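Local coordinates for protein enoyl-CoA hydratase subunit II (Geobacillus kaustophilus, PDB 2EJ5) that probably acts as an enoyl-CoA hydratase of the crotonase family, adding water to the double bond of enoyl-CoA thioesters, perhaps in phenylacetic acid breakdown, at residues Y2-Y7 against T28-A33. Sequence-based numbering, arbitrary orientation.
Sequences YETIRY and TEQMNA
Thr4 meets the first turn of helix 29-44 with both branches of its side chain, and its chi1 of 64° decides which goes where: OG1 sits between the backbone N and the carbonyl carbon and lies over Met31, while CG2, anti to the carbonyl carbon, reaches Gln30. OG1 rests 3.0 Å from Met31 CA and 3.3 Å from Met31 CB, a snug fit against the root of the Met31 side chain. OG1 is hydrogen-bonded to Glu34 OE1, one turn further along, and the other carboxylate oxygen, OE2, takes the backbone N-H of Glu3. The methyl CG2 packs 3.4 Å from Gln30 CG, touching the aliphatic part of that side chain. On the exposed side, Glu3 runs out as an extended chain and crosses Gln30 at about a right angle. Deeper in, Met31 CG, anti to its backbone N (chi1 -174°), meets Ile5 CG2 at 3.9 Å; the Met31 side chain also touches Leu18, and Ile5 touches Leu16 and Val35. This is the N-terminal edge of the crotonase fold: strand 5-10 pairs antiparallel with 13-18 at the border of the six-stranded sheet, and the helix that follows 13-18 packs back across the lead-in to the first strand. Replacing Thr4 by an alanine removes OG1 and CG2, and would probably leave Glu34 without its hydroxyl partner and a gap beside Gln30 CG and Met31 CA. The helix start itself is capped by Thr28, whose OG1 accepts a weak but nearly straight bond from Met31 N (3.5 Å, 169°), with Thr4 CG2 lying 4.4 Å from Thr28 OG1.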
ATOM      1  N   TYR A   2     -18.468  24.392  24.175  1.00 37.91           N
ATOM      2  CA  TYR A   2     -17.742  24.561  22.914  1.00 35.49           C
ATOM      3  C   TYR A   2     -18.608  25.428  22.012  1.00 34.78           C
ATOM      4  O   TYR A   2     -19.829  25.361  22.094  1.00 35.00           O
ATOM      5  CB  TYR A   2     -17.506  23.196  22.224  1.00 34.41           C
ATOM      6  CG  TYR A   2     -16.506  22.257  22.905  1.00 32.53           C
ATOM      7  CD1 TYR A   2     -15.161  22.617  23.061  1.00 32.05           C
ATOM      8  CD2 TYR A   2     -16.898  21.008  23.349  1.00 29.04           C
ATOM      9  CE1 TYR A   2     -14.245  21.758  23.674  1.00 31.07           C
ATOM     10  CE2 TYR A   2     -15.988  20.132  23.945  1.00 29.39           C
ATOM     11  CZ  TYR A   2     -14.674  20.517  24.104  1.00 30.12           C
ATOM     12  OH  TYR A   2     -13.792  19.655  24.688  1.00 31.57           O
ATOM     13  N   GLU A   3     -17.993  26.219  21.135  1.00 33.96           N
ATOM     14  CA  GLU A   3     -18.749  27.150  20.277  1.00 33.24           C
ATOM     15  C   GLU A   3     -18.775  26.812  18.796  1.00 32.41           C
ATOM     16  O   GLU A   3     -19.702  27.217  18.088  1.00 31.71           O
ATOM     17  CB  GLU A   3     -18.201  28.558  20.438  1.00 33.14           C
ATOM     18  CG  GLU A   3     -17.824  28.865  21.855  1.00 35.59           C
ATOM     19  CD  GLU A   3     -17.311  30.261  22.033  1.00 37.67           C
ATOM     20  OE1 GLU A   3     -17.444  30.760  23.164  1.00 37.75           O
ATOM     21  OE2 GLU A   3     -16.778  30.844  21.047  1.00 38.09           O
ATOM     22  N   THR A   4     -17.744  26.109  18.312  1.00 31.07           N
ATOM     23  CA  THR A   4     -17.680  25.773  16.886  1.00 30.53           C
ATOM     24  C   THR A   4     -17.965  24.288  16.642  1.00 29.70           C
ATOM     25  O   THR A   4     -18.142  23.877  15.506  1.00 29.21           O
ATOM     26  CB  THR A   4     -16.317  26.109  16.268  1.00 30.23           C
ATOM     27  OG1 THR A   4     -15.315  25.290  16.887  1.00 32.35           O
ATOM     28  CG2 THR A   4     -15.981  27.603  16.462  1.00 31.40           C
ATOM     29  N   ILE A   5     -17.971  23.508  17.712  1.00 29.26           N
ATOM     30  CA  ILE A   5     -18.352  22.103  17.651  1.00 29.52           C
ATOM     31  C   ILE A   5     -19.335  21.790  18.770  1.00 30.76           C
ATOM     32  O   ILE A   5     -19.514  22.585  19.726  1.00 30.41           O
ATOM     33  CB  ILE A   5     -17.120  21.157  17.788  1.00 29.79           C
ATOM     34  CG1 ILE A   5     -16.640  21.108  19.239  1.00 29.17           C
ATOM     35  CG2 ILE A   5     -15.985  21.570  16.791  1.00 26.41           C
ATOM     36  CD1 ILE A   5     -15.696  19.986  19.535  1.00 31.36           C
ATOM     37  N   ARG A   6     -19.944  20.618  18.643  1.00 30.84           N
ATOM     38  CA  ARG A   6     -20.823  20.031  19.639  1.00 32.50           C
ATOM     39  C   ARG A   6     -20.166  18.718  20.041  1.00 31.25           C
ATOM     40  O   ARG A   6     -19.701  17.942  19.184  1.00 30.43           O
ATOM     41  CB  ARG A   6     -22.230  19.828  19.042  1.00 31.83           C
ATOM     42  CG  ARG A   6     -23.369  19.631  20.039  1.00 35.85           C
ATOM     43  CD  ARG A   6     -24.737  19.922  19.343  1.00 36.11           C
ATOM     44  NE  ARG A   6     -25.078  18.918  18.335  1.00 41.47           N
ATOM     45  CZ  ARG A   6     -25.637  19.176  17.152  1.00 44.40           C
ATOM     46  NH1 ARG A   6     -25.911  20.426  16.779  1.00 43.05           N
ATOM     47  NH2 ARG A   6     -25.892  18.169  16.319  1.00 44.23           N
ATOM     48  N   TYR A   7     -20.073  18.508  21.352  1.00 29.74           N
ATOM     49  CA  TYR A   7     -19.527  17.300  21.908  1.00 29.38           C
ATOM     50  C   TYR A   7     -20.562  16.756  22.864  1.00 30.10           C
ATOM     51  O   TYR A   7     -20.925  17.420  23.831  1.00 29.43           O
ATOM     52  CB  TYR A   7     -18.204  17.587  22.627  1.00 28.23           C
ATOM     53  CG  TYR A   7     -17.550  16.373  23.238  1.00 27.84           C
ATOM     54  CD1 TYR A   7     -16.804  15.469  22.454  1.00 25.53           C
ATOM     55  CD2 TYR A   7     -17.662  16.121  24.596  1.00 25.97           C
ATOM     56  CE1 TYR A   7     -16.205  14.352  23.028  1.00 24.41           C
ATOM     57  CE2 TYR A   7     -17.088  15.005  25.163  1.00 25.95           C
ATOM     58  CZ  TYR A   7     -16.346  14.124  24.380  1.00 26.19           C
ATOM     59  OH  TYR A   7     -15.750  13.036  24.986  1.00 24.53           O
ATOM     60  N   THR A  28     -11.634  27.020  11.751  1.00 27.45           N
ATOM     61  CA  THR A  28     -10.970  28.239  12.212  1.00 28.45           C
ATOM     62  C   THR A  28     -10.089  27.870  13.380  1.00 29.69           C
ATOM     63  O   THR A  28     -10.165  26.752  13.912  1.00 30.12           O
ATOM     64  CB  THR A  28     -11.969  29.257  12.712  1.00 27.84           C
ATOM     65  OG1 THR A  28     -12.650  28.684  13.828  1.00 25.13           O
ATOM     66  CG2 THR A  28     -12.978  29.618  11.605  1.00 26.80           C
ATOM     67  N   GLU A  29      -9.283  28.829  13.823  1.00 30.51           N
ATOM     68  CA  GLU A  29      -8.408  28.637  14.984  1.00 32.29           C
ATOM     69  C   GLU A  29      -9.083  27.974  16.195  1.00 31.32           C
ATOM     70  O   GLU A  29      -8.518  27.042  16.793  1.00 31.01           O
ATOM     71  CB  GLU A  29      -7.758  29.982  15.358  1.00 32.18           C
ATOM     72  CG  GLU A  29      -6.844  29.953  16.562  1.00 35.22           C
ATOM     73  CD  GLU A  29      -6.215  31.311  16.850  1.00 36.52           C
ATOM     74  OE1 GLU A  29      -6.876  32.365  16.593  1.00 41.47           O
ATOM     75  OE2 GLU A  29      -5.058  31.315  17.338  1.00 42.15           O
ATOM     76  N   GLN A  30     -10.279  28.423  16.566  1.00 31.37           N
ATOM     77  CA  GLN A  30     -10.940  27.817  17.718  1.00 31.55           C
ATOM     78  C   GLN A  30     -11.625  26.458  17.430  1.00 29.52           C
ATOM     79  O   GLN A  30     -11.707  25.648  18.335  1.00 30.51           O
ATOM     80  CB  GLN A  30     -11.859  28.786  18.494  1.00 31.99           C
ATOM     81  CG  GLN A  30     -13.258  28.985  17.967  1.00 33.81           C
ATOM     82  CD  GLN A  30     -14.096  29.869  18.891  1.00 35.18           C
ATOM     83  OE1 GLN A  30     -14.541  29.443  19.982  1.00 40.37           O
ATOM     84  NE2 GLN A  30     -14.315  31.110  18.464  1.00 38.47           N
ATOM     85  N   MET A  31     -12.092  26.225  16.204  1.00 27.03           N
ATOM     86  CA  MET A  31     -12.567  24.883  15.811  1.00 25.41           C
ATOM     87  C   MET A  31     -11.417  23.909  15.926  1.00 24.79           C
ATOM     88  O   MET A  31     -11.587  22.846  16.476  1.00 24.79           O
ATOM     89  CB  MET A  31     -13.173  24.824  14.404  1.00 25.80           C
ATOM     90  CG  MET A  31     -13.802  23.412  14.078  1.00 25.33           C
ATOM     91  SD  MET A  31     -14.413  23.086  12.417  1.00 20.56           S
ATOM     92  CE  MET A  31     -14.706  21.384  12.692  1.00 29.21           C
ATOM     93  N   ASN A  32     -10.255  24.284  15.395  1.00 24.18           N
ATOM     94  CA  ASN A  32      -9.058  23.471  15.550  1.00 24.02           C
ATOM     95  C   ASN A  32      -8.771  23.179  17.000  1.00 23.70           C
ATOM     96  O   ASN A  32      -8.508  22.052  17.365  1.00 22.93           O
ATOM     97  CB  ASN A  32      -7.835  24.127  14.881  1.00 22.61           C
ATOM     98  CG  ASN A  32      -7.850  23.974  13.405  1.00 24.68           C
ATOM     99  OD1 ASN A  32      -7.982  22.855  12.885  1.00 28.76           O
ATOM    100  ND2 ASN A  32      -7.735  25.084  12.692  1.00 22.83           N
ATOM    101  N   ALA A  33      -8.800  24.223  17.834  1.00 24.33           N
ATOM    102  CA  ALA A  33      -8.516  24.069  19.226  1.00 23.08           C
ATOM    103  C   ALA A  33      -9.553  23.233  19.972  1.00 23.73           C
ATOM    104  O   ALA A  33      -9.203  22.498  20.895  1.00 23.18           O
ATOM    105  CB  ALA A  33      -8.387  25.450  19.882  1.00 25.02           C
TER